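PDB 3FKD: L-threonine-O-3-phosphate decarboxylase from Porphyromonas gingivalis, which probably uses pyridoxal 5'-phosphate as cofactor to decarboxylate L-threonine O-3-phosphate. Local coordinates for residues R148-L152 against E176-D182; T257-I261 against T277-L281; C43-E49 against W226-L231; I17-S21 against Q327-F331; L267-E271 against L282-K286. All blocks are in the same frame, centred on the assembly; numbering follows the deposited sequence.

Contact 1 (R148-L152 against E176-D182)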
# COMPACT_ATOMS: atom_id res chain seq x y z
N ARG A 148 -28.43 8.29 11.26
CA ARG A 148 -27.79 7.33 12.15
C ARG A 148 -28.82 6.30 12.57
O ARG A 148 -28.50 5.14 12.76
CB ARG A 148 -27.19 8.04 13.38
CG ARG A 148 -27.30 7.27 14.68
CD ARG A 148 -26.60 7.92 15.87
NE ARG A 148 -26.49 6.90 16.91
CZ ARG A 148 -25.42 6.12 17.12
NH1 ARG A 148 -24.33 6.29 16.38
NH2 ARG A 148 -25.43 5.19 18.07
N THR A 149 -30.07 6.76 12.66
CA THR A 149 -31.23 5.96 13.06
C THR A 149 -31.74 5.01 11.98
O THR A 149 -32.15 3.89 12.28
CB THR A 149 -32.40 6.87 13.46
OG1 THR A 149 -31.91 7.91 14.32
CG2 THR A 149 -33.48 6.10 14.17
N GLU A 150 -31.74 5.45 10.74
CA GLU A 150 -32.20 4.60 9.64
C GLU A 150 -31.23 3.44 9.52
O GLU A 150 -31.62 2.29 9.30
CB GLU A 150 -32.28 5.39 8.34
CG GLU A 150 -32.45 4.52 7.11
CD GLU A 150 -33.78 3.77 7.06
OE1 GLU A 150 -34.71 4.11 7.85
OE2 GLU A 150 -33.91 2.84 6.23
N ILE A 151 -29.95 3.74 9.71
CA ILE A 151 -28.93 2.73 9.67
C ILE A 151 -29.12 1.71 10.80
O ILE A 151 -29.14 0.51 10.53
CB ILE A 151 -27.52 3.35 9.65
CG1 ILE A 151 -27.28 4.02 8.30
CG2 ILE A 151 -26.48 2.28 9.86
CD1 ILE A 151 -25.91 4.57 8.09
N LEU A 152 -29.28 2.18 12.05
CA LEU A 152 -29.50 1.26 13.18
C LEU A 152 -30.63 0.22 13.00
O LEU A 152 -30.54 -0.91 13.49
CB LEU A 152 -29.67 2.01 14.51
CG LEU A 152 -28.43 2.82 14.87
CD1 LEU A 152 -28.65 3.77 16.03
CD2 LEU A 152 -27.28 1.83 15.16
N GLU A 176 -26.00 13.38 13.01
CA GLU A 176 -25.52 12.36 13.93
C GLU A 176 -25.07 11.14 13.17
O GLU A 176 -25.83 10.55 12.42
CB GLU A 176 -26.61 11.93 14.89
CG GLU A 176 -26.72 12.79 16.11
CD GLU A 176 -27.27 12.00 17.25
OE1 GLU A 176 -28.50 12.16 17.49
OE2 GLU A 176 -26.49 11.22 17.87
N VAL A 177 -23.83 10.74 13.39
CA VAL A 177 -23.33 9.61 12.65
C VAL A 177 -23.18 8.37 13.51
O VAL A 177 -23.08 8.44 14.74
CB VAL A 177 -21.99 9.91 11.99
CG1 VAL A 177 -22.16 10.99 10.93
CG2 VAL A 177 -20.95 10.28 13.06
N ILE A 178 -23.21 7.23 12.82
CA ILE A 178 -22.74 5.98 13.37
C ILE A 178 -21.25 6.19 13.70
O ILE A 178 -20.53 6.90 12.99
CB ILE A 178 -22.92 4.83 12.34
CG1 ILE A 178 -24.38 4.42 12.24
CG2 ILE A 178 -22.05 3.63 12.71
CD1 ILE A 178 -24.84 3.46 13.34
N ARG A 179 -20.78 5.59 14.79
CA ARG A 179 -19.40 5.77 15.20
C ARG A 179 -18.80 4.43 15.59
O ARG A 179 -19.53 3.44 15.68
CB ARG A 179 -19.30 6.80 16.33
CG ARG A 179 -20.39 6.72 17.34
CD ARG A 179 -20.76 8.11 17.90
NE ARG A 179 -21.88 7.99 18.84
CZ ARG A 179 -23.06 8.58 18.68
NH1 ARG A 179 -23.28 9.37 17.66
NH2 ARG A 179 -24.01 8.38 19.58
N PRO A 180 -17.47 4.38 15.81
CA PRO A 180 -16.80 3.07 15.99
C PRO A 180 -17.40 2.21 17.13
O PRO A 180 -17.49 0.98 17.02
CB PRO A 180 -15.35 3.45 16.31
CG PRO A 180 -15.17 4.81 15.72
CD PRO A 180 -16.52 5.50 15.83
N ALA A 181 -17.83 2.88 18.19
CA ALA A 181 -18.36 2.18 19.36
C ALA A 181 -19.75 1.53 19.14
O ALA A 181 -20.30 0.91 20.03
CB ALA A 181 -18.36 3.12 20.60
N ASP A 182 -20.29 1.69 17.93
CA ASP A 182 -21.49 0.93 17.54
C ASP A 182 -21.28 -0.56 17.25
O ASP A 182 -22.24 -1.31 17.23
CB ASP A 182 -22.20 1.61 16.37
CG ASP A 182 -22.79 2.96 16.75
OD1 ASP A 182 -23.36 3.05 17.86
OD2 ASP A 182 -22.66 3.93 15.96
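R148 and D182 form a two-pronged salt bridge. R148 NH1 donates to D182 OD2 at 2.9 Å, and R148 NH2 donates to D182 OD1 at 3.0 Å. R148 NH1 also donates to the backbone carbonyl V177 O at 3.0 Å. V177 O and D182 OD2 lie near the guanidinium plane. D182 OD2 takes a second hydrogen bond from R179 N at 2.8 Å, so the carboxylate is held by both R148 and the loop backbone. The guanidinium of R179 lies flat on that of R148, with centres 3.8 Å apart and planes at 10°. Two positive groups are thus stacked. D182 offsets the charge of R148, and E176 OE2 reaches R179 NH1 in a long salt bridge of 3.7 Å. I178 CD1 covers the opposite face of the R148 guanidinium.

R148 opens helix 148-157, which links the neighbouring parallel strands 132-136 and 162-166 in a beta-alpha-beta unit of the large sheet. The partner segment belongs to the loop leading from strand 162-166 to strand 189-194. This layout fits the large domain of the aminotransferase fold.

Beneath the polar layer, I151 CG2 meets I178 CG1 at 3.8 Å. L152 CD2 meets I178 CD1 at 3.5 Å. I178 also rests on L165 and M191 of the sheet. At the outer end, the aliphatic part of R148 lies along E176, with R148 CB 3.0 Å from E176 O.

Contact 2 (T257-I261 against T277-L281)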
# COMPACT_ATOMS: atom_id res chain seq x y z
N THR A 257 -21.99 25.84 0.45
CA THR A 257 -22.51 24.89 -0.50
C THR A 257 -23.97 25.25 -0.89
O THR A 257 -24.39 25.09 -2.05
CB THR A 257 -22.47 23.48 0.10
OG1 THR A 257 -21.11 23.08 0.26
CG2 THR A 257 -23.16 22.52 -0.79
N VAL A 258 -24.74 25.69 0.10
CA VAL A 258 -26.08 26.17 -0.14
C VAL A 258 -26.02 27.39 -1.07
O VAL A 258 -26.68 27.39 -2.10
CB VAL A 258 -26.79 26.48 1.17
CG1 VAL A 258 -28.08 27.25 0.93
CG2 VAL A 258 -27.00 25.21 1.97
N ASP A 259 -25.22 28.41 -0.75
CA ASP A 259 -25.08 29.56 -1.66
C ASP A 259 -24.57 29.15 -3.04
O ASP A 259 -24.82 29.84 -4.02
CB ASP A 259 -24.15 30.66 -1.14
CG ASP A 259 -24.43 31.07 0.29
OD1 ASP A 259 -25.51 30.76 0.84
OD2 ASP A 259 -23.52 31.71 0.87
N PHE A 260 -23.84 28.04 -3.11
CA PHE A 260 -23.34 27.55 -4.39
C PHE A 260 -24.46 26.88 -5.19
O PHE A 260 -24.62 27.16 -6.37
CB PHE A 260 -22.16 26.61 -4.16
CG PHE A 260 -21.32 26.34 -5.39
CD1 PHE A 260 -21.42 27.12 -6.52
CD2 PHE A 260 -20.38 25.32 -5.38
CE1 PHE A 260 -20.63 26.88 -7.62
CE2 PHE A 260 -19.60 25.10 -6.48
CZ PHE A 260 -19.74 25.88 -7.61
N ILE A 261 -25.23 26.01 -4.53
CA ILE A 261 -26.29 25.26 -5.19
C ILE A 261 -27.46 26.13 -5.68
O ILE A 261 -28.03 25.88 -6.74
CB ILE A 261 -26.80 24.11 -4.31
CG1 ILE A 261 -25.67 23.05 -4.13
CG2 ILE A 261 -28.03 23.47 -4.95
CD1 ILE A 261 -26.01 21.87 -3.22
N THR A 277 -24.24 16.99 1.72
CA THR A 277 -22.88 17.27 2.12
C THR A 277 -22.26 18.29 1.19
O THR A 277 -22.96 18.90 0.41
CB THR A 277 -22.02 15.98 2.21
OG1 THR A 277 -20.82 16.26 2.92
CG2 THR A 277 -21.63 15.45 0.83
N THR A 278 -20.93 18.46 1.25
CA THR A 278 -20.28 19.58 0.56
C THR A 278 -19.84 19.33 -0.90
O THR A 278 -19.27 20.21 -1.55
CB THR A 278 -19.10 20.07 1.35
OG1 THR A 278 -18.23 18.97 1.53
CG2 THR A 278 -19.53 20.51 2.72
N PHE A 279 -20.11 18.14 -1.40
CA PHE A 279 -20.03 17.93 -2.84
C PHE A 279 -21.40 17.42 -3.33
O PHE A 279 -22.22 16.99 -2.52
CB PHE A 279 -18.93 16.93 -3.18
CG PHE A 279 -19.04 15.64 -2.43
CD1 PHE A 279 -19.85 14.64 -2.89
CD2 PHE A 279 -18.34 15.46 -1.24
CE1 PHE A 279 -19.97 13.47 -2.18
CE2 PHE A 279 -18.44 14.29 -0.53
CZ PHE A 279 -19.24 13.29 -0.98
N PHE A 280 -21.63 17.43 -4.64
CA PHE A 280 -22.96 17.16 -5.20
C PHE A 280 -22.88 16.86 -6.71
O PHE A 280 -21.93 17.22 -7.38
CB PHE A 280 -23.92 18.39 -4.96
CG PHE A 280 -23.33 19.69 -5.41
CD1 PHE A 280 -23.40 20.07 -6.74
CD2 PHE A 280 -22.64 20.50 -4.53
CE1 PHE A 280 -22.83 21.24 -7.18
CE2 PHE A 280 -22.05 21.65 -4.96
CZ PHE A 280 -22.17 22.04 -6.30
N LEU A 281 -23.90 16.20 -7.23
CA LEU A 281 -24.05 16.01 -8.67
C LEU A 281 -24.79 17.23 -9.35
O LEU A 281 -25.79 17.76 -8.84
CB LEU A 281 -24.82 14.69 -8.90
CG LEU A 281 -24.20 13.34 -9.26
CD1 LEU A 281 -22.70 13.19 -9.14
CD2 LEU A 281 -24.89 12.23 -8.49
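F280 is the centre of the packing. It points its ring edge toward the face of F260 in an offset edge-to-face pair, with centroids 5.7 Å apart and planes at 79°. The closest atoms of the two rings are F260 CD2 and F280 CZ, at 3.8 Å. I261 covers a face of the F280 ring. Its CG1 atom makes a CH-pi contact 4.0 Å from the F280 ring centroid, and I261 CD1 lies 3.9 Å from F280 CD2.

The threonines add van der Waals contacts just before the strand. T257 CG2 is 3.8 Å from T277 O, and T257 OG1 is 3.6 Å from T278 CA. The hydroxyl of T257 has its hydrogen-bond partners elsewhere, in W253 O and T322 OG1.

Helix 250-266 lies on the five-stranded sheet of the small domain, an alpha/beta layer found in aminotransferases of this class. The local helix and strand axes are 10.4 Å apart at closest and run nearly parallel, at 25°. F279 points its CB the other way, and its ring meets Y169 edge-to-face.

No hydrogen bond joins the two segments. Helix and strand are therefore held by buried apolar and aromatic packing, and the hydroxyls of T257 and T277 bond outside it, that of T277 to F172 O.

Contact 3 (C43-E49 against W226-L231)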
# COMPACT_ATOMS: atom_id res chain seq x y z
N CYS A 43 12.19 8.43 9.75
CA CYS A 43 11.35 7.25 9.79
C CYS A 43 11.36 6.47 8.46
O CYS A 43 11.08 5.28 8.47
CB CYS A 43 9.92 7.60 10.19
SG CYS A 43 8.89 8.27 8.83
N ILE A 44 11.69 7.10 7.33
CA ILE A 44 11.75 6.38 6.06
C ILE A 44 12.91 5.35 5.97
O ILE A 44 12.95 4.49 5.07
CB ILE A 44 11.82 7.32 4.84
CG1 ILE A 44 13.12 8.11 4.83
CG2 ILE A 44 10.64 8.25 4.78
CD1 ILE A 44 13.22 9.11 3.67
N ARG A 45 13.86 5.48 6.90
CA ARG A 45 15.08 4.67 6.95
C ARG A 45 14.87 3.41 7.77
O ARG A 45 15.73 2.54 7.78
CB ARG A 45 16.22 5.46 7.63
CG ARG A 45 16.77 6.61 6.83
CD ARG A 45 17.50 7.54 7.74
NE ARG A 45 18.11 8.63 6.99
CZ ARG A 45 18.87 9.57 7.54
NH1 ARG A 45 19.12 9.52 8.84
NH2 ARG A 45 19.40 10.54 6.79
N HIS A 46 13.76 3.33 8.48
CA HIS A 46 13.48 2.11 9.22
C HIS A 46 12.13 1.51 8.85
O HIS A 46 11.17 2.21 8.51
CB HIS A 46 13.64 2.33 10.72
CG HIS A 46 14.88 3.11 11.06
ND1 HIS A 46 14.85 4.29 11.79
CD2 HIS A 46 16.17 2.93 10.71
CE1 HIS A 46 16.08 4.77 11.91
NE2 HIS A 46 16.90 3.96 11.26
N TYR A 47 12.07 0.19 8.87
CA TYR A 47 10.81 -0.48 8.66
C TYR A 47 9.81 0.19 9.60
O TYR A 47 10.18 0.63 10.66
CB TYR A 47 10.98 -1.99 8.91
CG TYR A 47 11.69 -2.64 7.73
CD1 TYR A 47 10.98 -3.07 6.61
CD2 TYR A 47 13.08 -2.76 7.72
CE1 TYR A 47 11.62 -3.61 5.55
CE2 TYR A 47 13.72 -3.28 6.65
CZ TYR A 47 12.99 -3.73 5.56
OH TYR A 47 13.64 -4.31 4.48
N PRO A 48 8.54 0.31 9.18
CA PRO A 48 7.55 0.67 10.19
C PRO A 48 7.25 -0.56 11.02
O PRO A 48 7.59 -1.68 10.63
CB PRO A 48 6.31 1.04 9.38
CG PRO A 48 6.58 0.57 7.98
CD PRO A 48 7.92 -0.09 7.91
N GLU A 49 6.58 -0.39 12.15
CA GLU A 49 6.00 -1.56 12.78
C GLU A 49 5.28 -2.33 11.66
O GLU A 49 4.59 -1.72 10.86
CB GLU A 49 5.08 -1.19 13.94
CG GLU A 49 5.79 -0.32 15.00
CD GLU A 49 4.86 0.18 16.09
OE1 GLU A 49 3.74 -0.37 16.24
OE2 GLU A 49 5.24 1.14 16.81
N TRP A 226 4.31 -4.71 7.07
CA TRP A 226 4.78 -3.45 6.52
C TRP A 226 3.91 -2.98 5.32
O TRP A 226 4.41 -2.38 4.35
CB TRP A 226 6.27 -3.50 6.14
CG TRP A 226 7.16 -4.29 7.05
CD1 TRP A 226 7.61 -3.94 8.30
CD2 TRP A 226 7.78 -5.55 6.74
NE1 TRP A 226 8.45 -4.92 8.80
CE2 TRP A 226 8.55 -5.92 7.87
CE3 TRP A 226 7.72 -6.41 5.63
CZ2 TRP A 226 9.28 -7.12 7.91
CZ3 TRP A 226 8.42 -7.59 5.67
CH2 TRP A 226 9.22 -7.93 6.82
N ALA A 227 2.61 -3.22 5.41
CA ALA A 227 1.66 -2.71 4.41
C ALA A 227 1.32 -1.21 4.57
O ALA A 227 0.90 -0.56 3.60
CB ALA A 227 0.40 -3.51 4.43
N VAL A 228 1.54 -0.67 5.78
CA VAL A 228 1.31 0.75 6.07
C VAL A 228 2.63 1.49 6.24
O VAL A 228 3.37 1.22 7.19
CB VAL A 228 0.42 0.95 7.34
CG1 VAL A 228 0.13 2.39 7.54
CG2 VAL A 228 -0.89 0.16 7.20
N ASN A 229 2.92 2.42 5.34
CA ASN A 229 4.21 3.07 5.33
C ASN A 229 4.42 4.04 6.52
O ASN A 229 3.45 4.49 7.17
CB ASN A 229 4.47 3.75 3.98
CG ASN A 229 3.59 4.99 3.75
OD1 ASN A 229 3.89 6.07 4.27
ND2 ASN A 229 2.48 4.82 3.01
N ALA A 230 5.70 4.34 6.78
CA ALA A 230 6.17 4.95 8.03
C ALA A 230 5.73 6.37 8.23
O ALA A 230 5.34 6.74 9.32
CB ALA A 230 7.74 4.87 8.14
N LEU A 231 5.82 7.17 7.18
CA LEU A 231 5.41 8.56 7.23
C LEU A 231 3.93 8.66 7.45
O LEU A 231 3.49 9.57 8.14
CB LEU A 231 5.74 9.27 5.93
CG LEU A 231 7.19 9.64 5.73
CD1 LEU A 231 7.33 10.13 4.29
CD2 LEU A 231 7.70 10.69 6.79
O HOH W 1 3.21 -1.13 8.51
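P48 is the main bump of the 43-49 loop. Its ring settles against the bend of 226-231, with P48 CG 3.4 Å from V228 O and P48 CD 3.9 Å from W226 CD1. P48 CB faces A230 CB at 4.3 Å. In return, A230 CB fits close to C43, 3.4 Å from C43 O and 3.7 Å from C43 SG. C43 SG also meets L231 CD2 at 3.4 Å, and I44 CG2 touches L231 CD1 at 3.8 Å. The W226 indole closes the other end. Y47 CD1 lies over one indole face, 3.8 Å from W226 NE1, while P48 O sits at the indole edge, 3.2 Å from W226 CD1.

N229 is the N-cap of helix 230-241, with its OD1 bonded to A232 N and its ND2 to L204 O. R45 forms a salt bridge with E34 of the second subunit, and Y47 packs on H197 of that subunit. Aminotransferases of this fold typically build their active sites at such a dimer interface.

Water 1 donates to E49 O at 2.8 Å and to V228 O at 2.7 Å. With no direct hydrogen bond between the segments, the fit depends on apolar shape, and this water joins two carbonyls that could not bond to each other.

Contact 4 (I17-S21 against Q327-F331); sequences IVNFS and QNQLF
This is a buried packing contact between strand 18-19, outermost within this chain in the small-domain sheet, and the C-terminal helix 325-339. Residues V18 and N19 are extended (V18 phi/psi -93/125, N19 -102/117), and F20 has phi/psi -111/-2. Segment 327-331 is helical. The closest CA pairs are V18 with Q327 at 7.6 Å and F20 with N328 at 9.2 Å, so side chains fill the gap.

V18 (chi1 t) and F20 (chi1 m, chi2 -95°) both direct CB toward the helix. V18 CG1 meets Q327 CG at 3.5 Å. The F20 ring reaches further: F20 CZ is 3.7 Å from F331 CB and 3.7 Å from Q327 O, and F20 CE1 is 3.8 Å from N328 OD1. F331 (chi1 t) places its ring obliquely to that of F20, with centroids 4.7 Å apart and planes at 48°. F331 CD1 lies over one F20 face, while Q327 O and N328 OD1 are at the F20 edge.

No hydrogen bond crosses between the segments. N19 OD1 accepts from S21 N at 2.9 Å, an Asx turn, and from S21 OG at 2.8 Å. Backbone bonds from V18 and F20 to L303 tie the segment to strand 302-306. The packing of N-terminal strand and C-terminal helix in one small alpha/beta domain is typical of the aminotransferase class I and II fold.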
# COMPACT_ATOMS: atom_id res chain seq x y z
N ILE A 17 -4.48 26.20 -10.99
CA ILE A 17 -5.76 25.56 -11.32
C ILE A 17 -6.62 25.33 -10.06
O ILE A 17 -6.13 24.83 -9.05
CB ILE A 17 -5.55 24.21 -12.01
CG1 ILE A 17 -5.08 24.42 -13.46
CG2 ILE A 17 -6.86 23.40 -11.99
CD1 ILE A 17 -4.78 23.08 -14.22
N VAL A 18 -7.90 25.70 -10.13
CA VAL A 18 -8.84 25.51 -9.03
C VAL A 18 -9.59 24.19 -9.16
O VAL A 18 -10.21 23.92 -10.21
CB VAL A 18 -9.84 26.67 -8.97
CG1 VAL A 18 -10.83 26.52 -7.78
CG2 VAL A 18 -9.09 28.01 -8.92
N ASN A 19 -9.53 23.36 -8.12
CA ASN A 19 -10.00 21.99 -8.24
C ASN A 19 -11.37 21.75 -7.63
O ASN A 19 -11.55 21.91 -6.43
CB ASN A 19 -9.00 21.02 -7.64
CG ASN A 19 -9.17 19.62 -8.18
OD1 ASN A 19 -10.16 19.31 -8.82
ND2 ASN A 19 -8.20 18.78 -7.92
N PHE A 20 -12.33 21.37 -8.49
CA PHE A 20 -13.73 21.14 -8.10
C PHE A 20 -14.02 19.62 -8.21
O PHE A 20 -15.10 19.15 -7.89
CB PHE A 20 -14.72 21.95 -9.01
CG PHE A 20 -14.66 23.46 -8.83
CD1 PHE A 20 -15.52 24.12 -7.97
CD2 PHE A 20 -13.74 24.21 -9.54
CE1 PHE A 20 -15.44 25.50 -7.78
CE2 PHE A 20 -13.67 25.58 -9.36
CZ PHE A 20 -14.52 26.22 -8.47
N SER A 21 -13.02 18.85 -8.63
CA SER A 21 -13.21 17.43 -8.95
C SER A 21 -12.91 16.40 -7.84
O SER A 21 -13.10 15.21 -8.05
CB SER A 21 -12.36 17.10 -10.15
OG SER A 21 -11.04 16.81 -9.72
N GLN A 327 -14.17 31.58 -5.53
CA GLN A 327 -13.91 30.62 -6.61
C GLN A 327 -15.24 30.11 -7.13
O GLN A 327 -15.37 29.84 -8.30
CB GLN A 327 -13.08 29.43 -6.10
CG GLN A 327 -11.55 29.55 -6.29
CD GLN A 327 -10.73 29.07 -5.10
OE1 GLN A 327 -11.23 28.41 -4.19
NE2 GLN A 327 -9.48 29.44 -5.09
N ASN A 328 -16.20 29.94 -6.22
CA ASN A 328 -17.51 29.44 -6.56
C ASN A 328 -18.19 30.46 -7.46
O ASN A 328 -18.76 30.13 -8.49
CB ASN A 328 -18.37 29.18 -5.31
CG ASN A 328 -17.79 28.12 -4.40
OD1 ASN A 328 -16.95 27.32 -4.81
ND2 ASN A 328 -18.24 28.10 -3.14
N GLN A 329 -18.09 31.73 -7.07
CA GLN A 329 -18.70 32.80 -7.83
C GLN A 329 -18.14 32.74 -9.26
O GLN A 329 -18.87 32.69 -10.25
CB GLN A 329 -18.43 34.15 -7.16
CG GLN A 329 -19.25 35.33 -7.71
CD GLN A 329 -20.75 35.28 -7.34
OE1 GLN A 329 -21.31 34.20 -7.06
NE2 GLN A 329 -21.42 36.46 -7.36
N LEU A 330 -16.82 32.69 -9.35
CA LEU A 330 -16.13 32.67 -10.62
C LEU A 330 -16.35 31.37 -11.43
O LEU A 330 -16.13 31.34 -12.65
CB LEU A 330 -14.66 32.88 -10.35
CG LEU A 330 -13.73 32.87 -11.54
CD1 LEU A 330 -14.35 33.64 -12.69
CD2 LEU A 330 -12.38 33.45 -11.09
N PHE A 331 -16.81 30.31 -10.78
CA PHE A 331 -17.15 29.09 -11.48
C PHE A 331 -18.53 29.22 -12.12
O PHE A 331 -18.81 28.63 -13.16
CB PHE A 331 -17.07 27.90 -10.53
CG PHE A 331 -17.71 26.65 -11.05
CD1 PHE A 331 -16.95 25.55 -11.36
CD2 PHE A 331 -19.08 26.58 -11.21
CE1 PHE A 331 -17.55 24.38 -11.83
CE2 PHE A 331 -19.69 25.43 -11.69
CZ PHE A 331 -18.93 24.34 -12.00

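Contact 5 (L267-E271 against L282-K286); sequences LDGVE and LRLKK
Three backbone hydrogen bonds join the segments, whose end-to-end directions (CA 268 to 271 against CA 282 to 286) are 130° apart. E271 and R283 form an antiparallel hydrogen-bonded pair, with CA atoms 5.1 Å apart: E271 N donates to R283 O at 2.9 Å, and R283 N donates to E271 O at 2.7 Å. V270 and L284 follow as a non-hydrogen-bonded pair, CA to CA 4.7 Å. Next, K285 N donates to G269 O at 2.7 Å. G269 takes phi/psi 110/-5, where a CB would jam against the carbonyl of D268. V270 and E271 are extended, as are 282-284; K285 turns off at -57/-48. Two CA-H...O contacts support the ladder: V270 CA to R283 O at 3.3 Å and L282 CA to E271 O at 3.4 Å.

The segments belong to the beta hairpin of strands 270-272 and 279-284. Within this chain, strand 270-272 is an outer edge of the five-stranded small-domain sheet. On their other side, L282 and L284 make backbone bonds to V318 of strand 317-321 and S316 just before it.

V270 and L284 share one face, with V270 CG1 3.6 Å from L284 CD2; both have chi1 m. V270 also touches L339 of helix 325-339. E271 and R283 (both chi1 t) share the other face, with E271 OE1 3.8 Å from R283 CD. R283 NE bonds to Y317 OH. K285 NZ stays 4.5 Å from D268 OD2, beyond salt-bridge range.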
# COMPACT_ATOMS: atom_id res chain seq x y z
N LEU A 267 -29.27 28.99 -12.81
CA LEU A 267 -28.80 28.88 -14.17
C LEU A 267 -29.81 28.07 -14.96
O LEU A 267 -30.44 27.16 -14.41
CB LEU A 267 -27.40 28.25 -14.25
CG LEU A 267 -26.29 29.30 -14.40
CD1 LEU A 267 -26.48 30.41 -13.40
CD2 LEU A 267 -24.89 28.69 -14.31
N ASP A 268 -30.00 28.44 -16.22
CA ASP A 268 -30.85 27.66 -17.11
C ASP A 268 -30.07 26.65 -17.96
O ASP A 268 -29.09 27.00 -18.64
CB ASP A 268 -31.71 28.56 -17.98
CG ASP A 268 -33.14 28.71 -17.43
OD1 ASP A 268 -33.52 29.85 -17.01
OD2 ASP A 268 -33.86 27.68 -17.41
N GLY A 269 -30.50 25.40 -17.92
CA GLY A 269 -29.87 24.36 -18.69
C GLY A 269 -29.13 23.41 -17.77
O GLY A 269 -28.57 22.41 -18.24
N VAL A 270 -29.10 23.74 -16.48
CA VAL A 270 -28.50 22.87 -15.49
C VAL A 270 -29.35 22.67 -14.25
O VAL A 270 -29.96 23.59 -13.73
CB VAL A 270 -27.08 23.30 -15.05
CG1 VAL A 270 -26.23 23.57 -16.25
CG2 VAL A 270 -27.12 24.50 -14.10
N GLU A 271 -29.32 21.44 -13.76
CA GLU A 271 -30.08 21.01 -12.61
C GLU A 271 -29.12 20.42 -11.55
O GLU A 271 -28.31 19.54 -11.86
CB GLU A 271 -31.09 19.97 -13.09
CG GLU A 271 -31.62 19.04 -12.02
CD GLU A 271 -32.76 18.15 -12.53
OE1 GLU A 271 -32.51 17.26 -13.40
OE2 GLU A 271 -33.90 18.34 -12.04
N LEU A 282 -24.27 17.70 -10.48
CA LEU A 282 -25.13 18.49 -11.34
C LEU A 282 -25.34 17.85 -12.74
O LEU A 282 -24.45 17.20 -13.31
CB LEU A 282 -24.71 19.96 -11.40
CG LEU A 282 -23.74 20.59 -12.40
CD1 LEU A 282 -23.98 20.16 -13.87
CD2 LEU A 282 -23.88 22.11 -12.25
N ARG A 283 -26.56 18.04 -13.26
CA ARG A 283 -26.94 17.51 -14.58
C ARG A 283 -27.02 18.61 -15.62
O ARG A 283 -27.67 19.64 -15.40
CB ARG A 283 -28.31 16.84 -14.49
CG ARG A 283 -28.52 15.71 -15.46
CD ARG A 283 -29.98 15.30 -15.47
NE ARG A 283 -30.10 13.86 -15.67
CZ ARG A 283 -30.55 13.30 -16.78
NH1 ARG A 283 -30.62 11.98 -16.88
NH2 ARG A 283 -30.94 14.06 -17.79
N LEU A 284 -26.32 18.42 -16.73
CA LEU A 284 -26.53 19.28 -17.87
C LEU A 284 -27.80 18.84 -18.60
O LEU A 284 -27.91 17.68 -18.96
CB LEU A 284 -25.35 19.20 -18.81
CG LEU A 284 -24.03 19.59 -18.17
CD1 LEU A 284 -23.00 19.84 -19.23
CD2 LEU A 284 -24.22 20.83 -17.36
N LYS A 285 -28.75 19.76 -18.78
CA LYS A 285 -29.91 19.54 -19.66
C LYS A 285 -29.42 19.21 -21.08
O LYS A 285 -29.85 18.23 -21.67
CB LYS A 285 -30.83 20.76 -19.67
CG LYS A 285 -31.64 20.93 -20.96
CD LYS A 285 -31.89 22.44 -21.33
CE LYS A 285 -32.93 23.12 -20.43
NZ LYS A 285 -32.78 24.59 -20.45
N LYS A 286 -28.50 20.01 -21.60
CA LYS A 286 -27.83 19.69 -22.86
C LYS A 286 -26.31 19.91 -22.76
O LYS A 286 -25.85 20.74 -21.97
CB LYS A 286 -28.41 20.54 -24.01
CG LYS A 286 -29.96 20.47 -24.20
CD LYS A 286 -30.44 19.21 -24.98
CE LYS A 286 -31.97 18.96 -24.79
NZ LYS A 286 -32.88 20.07 -25.25

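Overall arrangement
Contacts 2, 4 and 5 all reach the five-stranded sheet of the small domain. Contacts 2 and 4 touch: F260 CZ is 3.7 Å from F331 CD2, so helices 250-266 and 325-339 meet there. Contacts 2 and 5 share strand 279-284, with centres about 15 Å apart. Contact 1 sits by the large seven-stranded sheet, its centre about 24 Å from that of contact 2. Contact 3 lies at the subunit interface, its centre about 48 Å from that of contact 5. Contact 4 joins parts near the two ends of the modelled chain and encloses the others in sequence. In this fold pyridoxal phosphate usually binds between the domains near the subunit interface, so probably toward the region that contact 3 borders.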